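Local coordinates for saframycin Mx1 synthetase B (Legionella pneumophila subsp. pneumophila, PDB 3KXW), which belongs to the ANL superfamily of AMP-binding enzymes and binds 5'-O-[(S)-(dodecanoyloxy)(hydroxy)phosphoryl]adenosine in a pocket of its AMP-binding region, at residues 267-272 against 299-305; 320-325 against 339-345. All blocks are in the same frame, centred on the assembly; numbering follows the deposited sequence.

Overall arrangement
Both contacts join segments at the ends of strands of one mixed sheet, in which parallel strands 263-266, 293-296 and 323-328 are followed by antiparallel strand 335-338. Contact 1 comes first: the start of helix 269-277, just after strand 263-266, meets the turn into helix 303-313 that follows strand 293-296, closing a loop of 26 residues. Helix 303-313 then leads to 320-325, where contact 2 opens; it closes the shorter excursion through strands 323-328 and 335-338 by bringing back 339-345. The two loops lie in series, neither nesting nor crossing. They touch through Glu303, which reaches Lys320 and Tyr345, and through packing of Tyr271 on Phe323 and Val301 on Pro325.

Contact 1: residues 267-272 against 299-305; sequences PNFAYD and EPVREET. With 1ZZ (5'-O-[(S)-(dodecanoyloxy)(hydroxy)phosphoryl]adenosine), chain B.
Segments following neighbouring parallel strands run side by side, with CA atoms 5.9 Å apart at Pro267 and Glu299, 5.6 Å at Asn268 and Val301, and 5.7 Å at Asp272 and Thr305. Residues 299-302 are extended; a helix begins at Glu303, just as 267-272 turns from loop into helix. Glu299, with chi1 p and chi2 t, points its carboxylate at the start of the first helix: OE2 accepts a hydrogen bond from Phe269 N at 2.8 Å, while CD packs 3.7 Å from Pro267 CB. One water joins Glu299 OE2 to Asn268 ND2, a second Glu299 O to Asn268 N. Pro300 O touches Asn268 CB at 3.3 Å, and Val301 turns its CA-to-CB bond away. At the N-cap, Arg302 N donates to Asn268 OD1 (2.9 Å, nearly linear), which Asn296 also bonds. Asn268, its CA-to-CB bond toward 299-305 and chi1 t, sets its amide between Arg302 N and Thr305 OG1, so ND2 donates to the latter at 3.0 Å. The Arg302 guanidinium folds back, NH1 donating to Thr305 OG1 at 2.8 Å and NH2 forming a salt bridge with Glu304 OE1 at 2.8 Å; its NE pairs with Glu499. Thr305 (m) completes the network by donating OG1 to Asp272 OD2 at 2.7 Å, and its CG2 rests 3.7 Å from Tyr271 CB. On the ligand side, Glu299 O lies 3.4 Å from 1ZZ N4, Pro300 CA 3.6 Å from C21 and Val301 CG2 3.7 Å from N5: residues 299-301 line part of the adenine end of the 1ZZ pocket, beyond the C-terminal ends of parallel strands in an ANL-superfamily AMP-binding domain.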
loop_
_atom_site.group_PDB
_atom_site.type_symbol
_atom_site.label_atom_id
_atom_site.label_comp_id
_atom_site.label_asym_id
_atom_site.label_seq_id
_atom_site.Cartn_x
_atom_site.Cartn_y
_atom_site.Cartn_z
ATOM N N PRO A 267 2.925 5.811 1.842
ATOM C CA PRO A 267 4.276 5.373 2.217
ATOM C C PRO A 267 5.224 6.559 2.197
ATOM O O PRO A 267 4.965 7.574 1.550
ATOM C CB PRO A 267 4.666 4.385 1.089
ATOM C CG PRO A 267 3.367 3.993 0.457
ATOM C CD PRO A 267 2.499 5.233 0.562
ATOM N N ASN A 268 6.322 6.419 2.914
ATOM C CA ASN A 268 7.302 7.492 3.063
ATOM C C ASN A 268 7.735 8.122 1.728
ATOM O O ASN A 268 7.852 9.338 1.621
ATOM C CB ASN A 268 8.513 6.897 3.773
ATOM C CG ASN A 268 9.534 7.936 4.146
ATOM O OD1 ASN A 268 9.404 8.593 5.176
ATOM N ND2 ASN A 268 10.576 8.063 3.335
ATOM N N PHE A 269 7.975 7.302 0.703
ATOM C CA PHE A 269 8.507 7.840 -0.565
ATOM C C PHE A 269 7.691 9.014 -1.148
ATOM O O PHE A 269 8.237 9.891 -1.836
ATOM C CB PHE A 269 8.611 6.736 -1.625
ATOM C CG PHE A 269 7.349 6.560 -2.415
ATOM C CD1 PHE A 269 7.123 7.314 -3.555
ATOM C CD2 PHE A 269 6.373 5.654 -1.998
ATOM C CE1 PHE A 269 5.948 7.189 -4.271
ATOM C CE2 PHE A 269 5.196 5.524 -2.720
ATOM C CZ PHE A 269 4.989 6.293 -3.855
ATOM N N ALA A 270 6.378 9.019 -0.916
ATOM C CA ALA A 270 5.534 9.979 -1.628
ATOM C C ALA A 270 5.763 11.421 -1.150
ATOM O O ALA A 270 5.556 12.387 -1.910
ATOM C CB ALA A 270 4.047 9.583 -1.522
ATOM N N TYR A 271 6.203 11.571 0.095
ATOM C CA TYR A 271 6.549 12.891 0.605
ATOM C C TYR A 271 7.816 13.417 -0.115
ATOM O O TYR A 271 7.881 14.579 -0.520
ATOM C CB TYR A 271 6.654 12.884 2.150
ATOM C CG TYR A 271 5.325 12.542 2.833
ATOM C CD1 TYR A 271 4.293 13.463 2.885
ATOM C CD2 TYR A 271 5.116 11.293 3.402
ATOM C CE1 TYR A 271 3.069 13.164 3.485
ATOM C CE2 TYR A 271 3.898 10.970 4.002
ATOM C CZ TYR A 271 2.881 11.908 4.038
ATOM O OH TYR A 271 1.687 11.602 4.624
ATOM N N ASP A 272 8.794 12.545 -0.317
ATOM C CA ASP A 272 9.988 12.907 -1.062
ATOM C C ASP A 272 9.638 13.235 -2.490
ATOM O O ASP A 272 10.222 14.124 -3.093
ATOM C CB ASP A 272 10.990 11.764 -1.072
ATOM C CG ASP A 272 11.722 11.624 0.244
ATOM O OD1 ASP A 272 12.208 12.637 0.778
ATOM O OD2 ASP A 272 11.790 10.493 0.739
ATOM N N GLU A 299 6.327 1.330 4.782
ATOM C CA GLU A 299 7.742 1.125 4.501
ATOM C C GLU A 299 8.543 1.949 5.484
ATOM O O GLU A 299 7.976 2.708 6.258
ATOM C CB GLU A 299 8.076 1.538 3.065
ATOM C CG GLU A 299 7.983 3.044 2.825
ATOM C CD GLU A 299 8.169 3.395 1.357
ATOM O OE1 GLU A 299 8.000 2.494 0.509
ATOM O OE2 GLU A 299 8.492 4.550 1.057
ATOM N N PRO A 300 9.869 1.809 5.463
ATOM C CA PRO A 300 10.606 2.541 6.504
ATOM C C PRO A 300 10.351 4.048 6.488
ATOM O O PRO A 300 10.337 4.692 5.455
ATOM C CB PRO A 300 12.060 2.204 6.199
ATOM C CG PRO A 300 11.977 0.852 5.605
ATOM C CD PRO A 300 10.740 0.878 4.737
ATOM N N VAL A 301 10.122 4.585 7.671
ATOM C CA VAL A 301 9.753 5.976 7.837
ATOM C C VAL A 301 11.026 6.808 8.122
ATOM O O VAL A 301 11.804 6.481 9.031
ATOM C CB VAL A 301 8.732 6.075 8.993
ATOM C CG1 VAL A 301 8.449 7.535 9.361
ATOM C CG2 VAL A 301 7.443 5.288 8.637
ATOM N N ARG A 302 11.271 7.841 7.325
ATOM C CA ARG A 302 12.535 8.597 7.421
ATOM C C ARG A 302 12.376 10.016 7.967
ATOM O O ARG A 302 11.576 10.783 7.468
ATOM C CB ARG A 302 13.239 8.666 6.057
ATOM C CG ARG A 302 13.491 7.304 5.414
ATOM C CD ARG A 302 14.055 7.449 4.013
ATOM N NE ARG A 302 15.434 7.945 3.973
ATOM C CZ ARG A 302 15.799 9.202 3.709
ATOM N NH1 ARG A 302 14.892 10.145 3.507
ATOM N NH2 ARG A 302 17.090 9.530 3.664
ATOM N N GLU A 303 13.153 10.357 8.993
ATOM C CA GLU A 303 13.192 11.727 9.496
ATOM C C GLU A 303 13.551 12.729 8.402
ATOM O O GLU A 303 12.905 13.755 8.268
ATOM C CB GLU A 303 14.190 11.865 10.649
ATOM C CG GLU A 303 14.538 13.328 10.962
ATOM C CD GLU A 303 13.373 14.090 11.574
ATOM O OE1 GLU A 303 12.477 13.435 12.138
ATOM O OE2 GLU A 303 13.351 15.341 11.477
ATOM N N GLU A 304 14.566 12.418 7.600
ATOM C CA GLU A 304 14.995 13.356 6.566
ATOM C C GLU A 304 13.855 13.674 5.571
ATOM O O GLU A 304 13.658 14.825 5.194
ATOM C CB GLU A 304 16.258 12.860 5.844
ATOM C CG GLU A 304 16.756 13.815 4.750
ATOM C CD GLU A 304 18.056 13.338 4.078
ATOM O OE1 GLU A 304 18.116 12.183 3.598
ATOM O OE2 GLU A 304 19.022 14.129 4.020
ATOM N N THR A 305 13.126 12.642 5.151
ATOM C CA THR A 305 11.948 12.820 4.313
ATOM C C THR A 305 10.951 13.784 4.905
ATOM O O THR A 305 10.469 14.681 4.220
ATOM C CB THR A 305 11.222 11.484 4.080
ATOM O OG1 THR A 305 12.105 10.594 3.399
ATOM C CG2 THR A 305 9.951 11.694 3.249
HETATM P P 1ZZ B . 1.617 -4.863 3.664
HETATM C C1 1ZZ B . -6.994 6.299 7.572
HETATM N N1 1ZZ B . 6.136 -1.726 6.988
HETATM O O1 1ZZ B . 2.069 -1.766 4.568
HETATM C C2 1ZZ B . -5.604 5.739 7.242
HETATM N N2 1ZZ B . 4.921 -0.171 8.039
HETATM O O2 1ZZ B . 0.693 -3.651 4.329
HETATM C C3 1ZZ B . -5.117 4.744 8.303
HETATM N N3 1ZZ B . 8.499 -0.942 7.811
HETATM O O3 1ZZ B . 1.086 -6.143 4.085
HETATM C C4 1ZZ B . -3.968 3.884 7.757
HETATM N N4 1ZZ B . 8.338 1.011 9.214
HETATM O O4 1ZZ B . 1.551 -4.715 2.058
HETATM C C5 1ZZ B . -3.152 3.200 8.868
HETATM N N5 1ZZ B . 6.339 2.025 9.873
HETATM O O5 1ZZ B . 3.219 -4.712 4.104
HETATM C C6 1ZZ B . -1.965 2.478 8.217
HETATM O O6 1ZZ B . 5.422 -3.289 5.198
HETATM C C7 1ZZ B . -0.841 1.810 9.047
HETATM O O7 1ZZ B . 7.546 -4.700 6.601
HETATM C C8 1ZZ B . 0.390 1.228 8.325
HETATM O O8 1ZZ B . 5.562 -6.022 7.271
HETATM C C9 1ZZ B . 0.052 -0.181 7.810
HETATM C C10 1ZZ B . 0.827 -0.598 6.538
HETATM C C11 1ZZ B . 0.186 -1.903 5.986
HETATM C C12 1ZZ B . 1.263 -2.694 5.220
HETATM C C13 1ZZ B . 3.595 -4.618 5.461
HETATM C C14 1ZZ B . 4.982 -4.462 5.559
HETATM C C15 1ZZ B . 5.530 -4.711 7.011
HETATM C C16 1ZZ B . 6.706 -4.110 7.035
HETATM C C17 1ZZ B . 6.396 -2.904 6.291
HETATM C C18 1ZZ B . 4.816 -1.187 7.268
HETATM C C19 1ZZ B . 6.381 0.040 8.279
HETATM C C20 1ZZ B . 7.067 -0.902 7.701
HETATM C C21 1ZZ B . 9.122 -0.011 8.493
HETATM C C22 1ZZ B . 7.108 1.054 9.137
HETATM O O HOH W 1 11.040 6.021 1.110
HETATM O O HOH W 2 6.154 4.665 5.235
HETATM O O HOH W 3 14.769 12.791 1.903
#

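Contact 2: residues 320-325 against 339-345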
loop_
_atom_site.group_PDB
_atom_site.type_symbol
_atom_site.label_atom_id
_atom_site.label_comp_id
_atom_site.label_asym_id
_atom_site.label_seq_id
_atom_site.Cartn_x
_atom_site.Cartn_y
_atom_site.Cartn_z
ATOM N N LYS A 320 4.567 20.283 11.008
ATOM C CA LYS A 320 5.278 19.008 11.124
ATOM C C LYS A 320 4.604 18.064 12.107
ATOM O O LYS A 320 4.756 16.842 11.991
ATOM C CB LYS A 320 6.748 19.229 11.512
ATOM C CG LYS A 320 7.633 17.975 11.361
ATOM C CD LYS A 320 9.122 18.275 11.625
ATOM C CE LYS A 320 10.007 17.023 11.401
ATOM N NZ LYS A 320 11.461 17.260 11.752
ATOM N N GLU A 321 3.872 18.633 13.069
ATOM C CA GLU A 321 3.158 17.866 14.077
ATOM C C GLU A 321 2.061 17.004 13.441
ATOM O O GLU A 321 1.546 16.086 14.065
ATOM C CB GLU A 321 2.501 18.809 15.110
ATOM C CG GLU A 321 3.472 19.564 16.008
ATOM C CD GLU A 321 4.201 20.698 15.289
ATOM O OE1 GLU A 321 3.721 21.143 14.231
ATOM O OE2 GLU A 321 5.262 21.136 15.789
ATOM N N ALA A 322 1.676 17.329 12.218
ATOM C CA ALA A 322 0.663 16.537 11.527
ATOM C C ALA A 322 1.187 15.127 11.199
ATOM O O ALA A 322 0.412 14.158 11.097
ATOM C CB ALA A 322 0.224 17.243 10.251
ATOM N N PHE A 323 2.502 14.999 11.028
ATOM C CA PHE A 323 3.065 13.733 10.558
ATOM C C PHE A 323 2.793 12.646 11.559
ATOM O O PHE A 323 3.010 12.845 12.758
ATOM C CB PHE A 323 4.573 13.833 10.330
ATOM C CG PHE A 323 4.949 14.228 8.936
ATOM C CD1 PHE A 323 4.550 13.456 7.849
ATOM C CD2 PHE A 323 5.737 15.341 8.698
ATOM C CE1 PHE A 323 4.934 13.803 6.564
ATOM C CE2 PHE A 323 6.095 15.697 7.423
ATOM C CZ PHE A 323 5.706 14.910 6.348
ATOM N N TYR A 324 2.329 11.494 11.061
ATOM C CA TYR A 324 1.869 10.414 11.925
ATOM C C TYR A 324 2.426 9.095 11.414
ATOM O O TYR A 324 1.767 8.413 10.627
ATOM C CB TYR A 324 0.338 10.353 11.926
ATOM C CG TYR A 324 -0.255 9.396 12.937
ATOM C CD1 TYR A 324 -0.517 9.802 14.232
ATOM C CD2 TYR A 324 -0.554 8.084 12.587
ATOM C CE1 TYR A 324 -1.078 8.937 15.165
ATOM C CE2 TYR A 324 -1.117 7.197 13.522
ATOM C CZ TYR A 324 -1.364 7.635 14.812
ATOM O OH TYR A 324 -1.901 6.762 15.731
ATOM N N PRO A 325 3.649 8.744 11.856
ATOM C CA PRO A 325 4.240 7.445 11.528
ATOM C C PRO A 325 3.359 6.343 12.089
ATOM O O PRO A 325 2.791 6.501 13.165
ATOM C CB PRO A 325 5.593 7.474 12.251
ATOM C CG PRO A 325 5.900 8.929 12.416
ATOM C CD PRO A 325 4.568 9.597 12.625
ATOM N N GLY A 339 0.992 6.661 17.001
ATOM C CA GLY A 339 1.060 7.529 18.165
ATOM C C GLY A 339 -0.229 8.270 18.446
ATOM O O GLY A 339 -1.320 7.809 18.107
ATOM N N THR A 340 -0.091 9.449 19.053
ATOM C CA THR A 340 -1.214 10.338 19.311
ATOM C C THR A 340 -1.237 11.461 18.262
ATOM O O THR A 340 -0.270 12.211 18.127
ATOM C CB THR A 340 -1.092 10.959 20.713
ATOM O OG1 THR A 340 -1.042 9.913 21.698
ATOM C CG2 THR A 340 -2.266 11.880 20.994
ATOM N N PRO A 341 -2.338 11.572 17.506
ATOM C CA PRO A 341 -2.440 12.588 16.444
ATOM C C PRO A 341 -2.191 14.016 16.973
ATOM O O PRO A 341 -2.649 14.346 18.059
ATOM C CB PRO A 341 -3.877 12.431 15.937
ATOM C CG PRO A 341 -4.218 10.976 16.249
ATOM C CD PRO A 341 -3.484 10.649 17.524
ATOM N N GLY A 342 -1.478 14.837 16.211
ATOM C CA GLY A 342 -1.136 16.188 16.649
ATOM C C GLY A 342 0.102 16.309 17.542
ATOM O O GLY A 342 0.669 17.398 17.712
ATOM N N SER A 343 0.532 15.201 18.127
ATOM C CA SER A 343 1.763 15.206 18.908
ATOM C C SER A 343 2.989 15.055 17.995
ATOM O O SER A 343 2.873 14.524 16.890
ATOM C CB SER A 343 1.706 14.085 19.948
ATOM O OG SER A 343 2.981 13.853 20.509
ATOM N N SER A 344 4.153 15.525 18.435
ATOM C CA SER A 344 5.386 15.353 17.656
ATOM C C SER A 344 5.852 13.918 17.764
ATOM O O SER A 344 6.040 13.426 18.871
ATOM C CB SER A 344 6.514 16.236 18.199
ATOM O OG SER A 344 6.229 17.610 18.061
ATOM N N TYR A 345 6.084 13.251 16.635
ATOM C CA TYR A 345 6.596 11.888 16.694
ATOM C C TYR A 345 8.008 11.853 17.298
ATOM O O TYR A 345 8.773 12.817 17.185
ATOM C CB TYR A 345 6.576 11.223 15.308
ATOM C CG TYR A 345 7.470 11.902 14.291
ATOM C CD1 TYR A 345 8.826 11.638 14.251
ATOM C CD2 TYR A 345 6.945 12.796 13.362
ATOM C CE1 TYR A 345 9.651 12.271 13.317
ATOM C CE2 TYR A 345 7.754 13.414 12.423
ATOM C CZ TYR A 345 9.097 13.157 12.410
ATOM O OH TYR A 345 9.902 13.787 11.487
HETATM O O HOH W 4 -0.634 13.612 13.520
HETATM O O HOH W 5 6.732 18.495 15.533
HETATM O O HOH W 6 4.502 14.530 14.515
HETATM O O HOH W 7 1.191 13.050 15.087
HETATM O O HOH W 8 2.647 8.001 15.282
#
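The apolar part of this contact centres on Tyr345, its CB 3.7 Å from Pro325 CD and its CE2 3.8 Å from Phe323 CB. Beyond the ring, Met306 of helix 303-313 and Val374 extend the apolar packing. A second apolar patch forms where Tyr324 CE1 meets Pro341 CD at 3.8 Å; the ring turns its edge to the 339-341 backbone, and OH donates a hydrogen bond to Gly339 O at 2.7 Å. Between these patches the loop after strand 335-338 folds back beside strand 323-328 through a type II beta turn, Thr340 to Ser343, with Gly342 at the positive phi (84°) expected of its third position. Waters rather than direct backbone bonds fill the gap: one links Phe323 O and Ser343 O with Tyr345 N, another Pro325 O with Gly339 N, and a third Ala322 O with Gly342 N. Farther out, Lys320 CE comes to 3.2 Å from Tyr345 OH, and Glu303 makes a probable hydrogen bond to Tyr345 and, like Glu307, a salt bridge to Lys320.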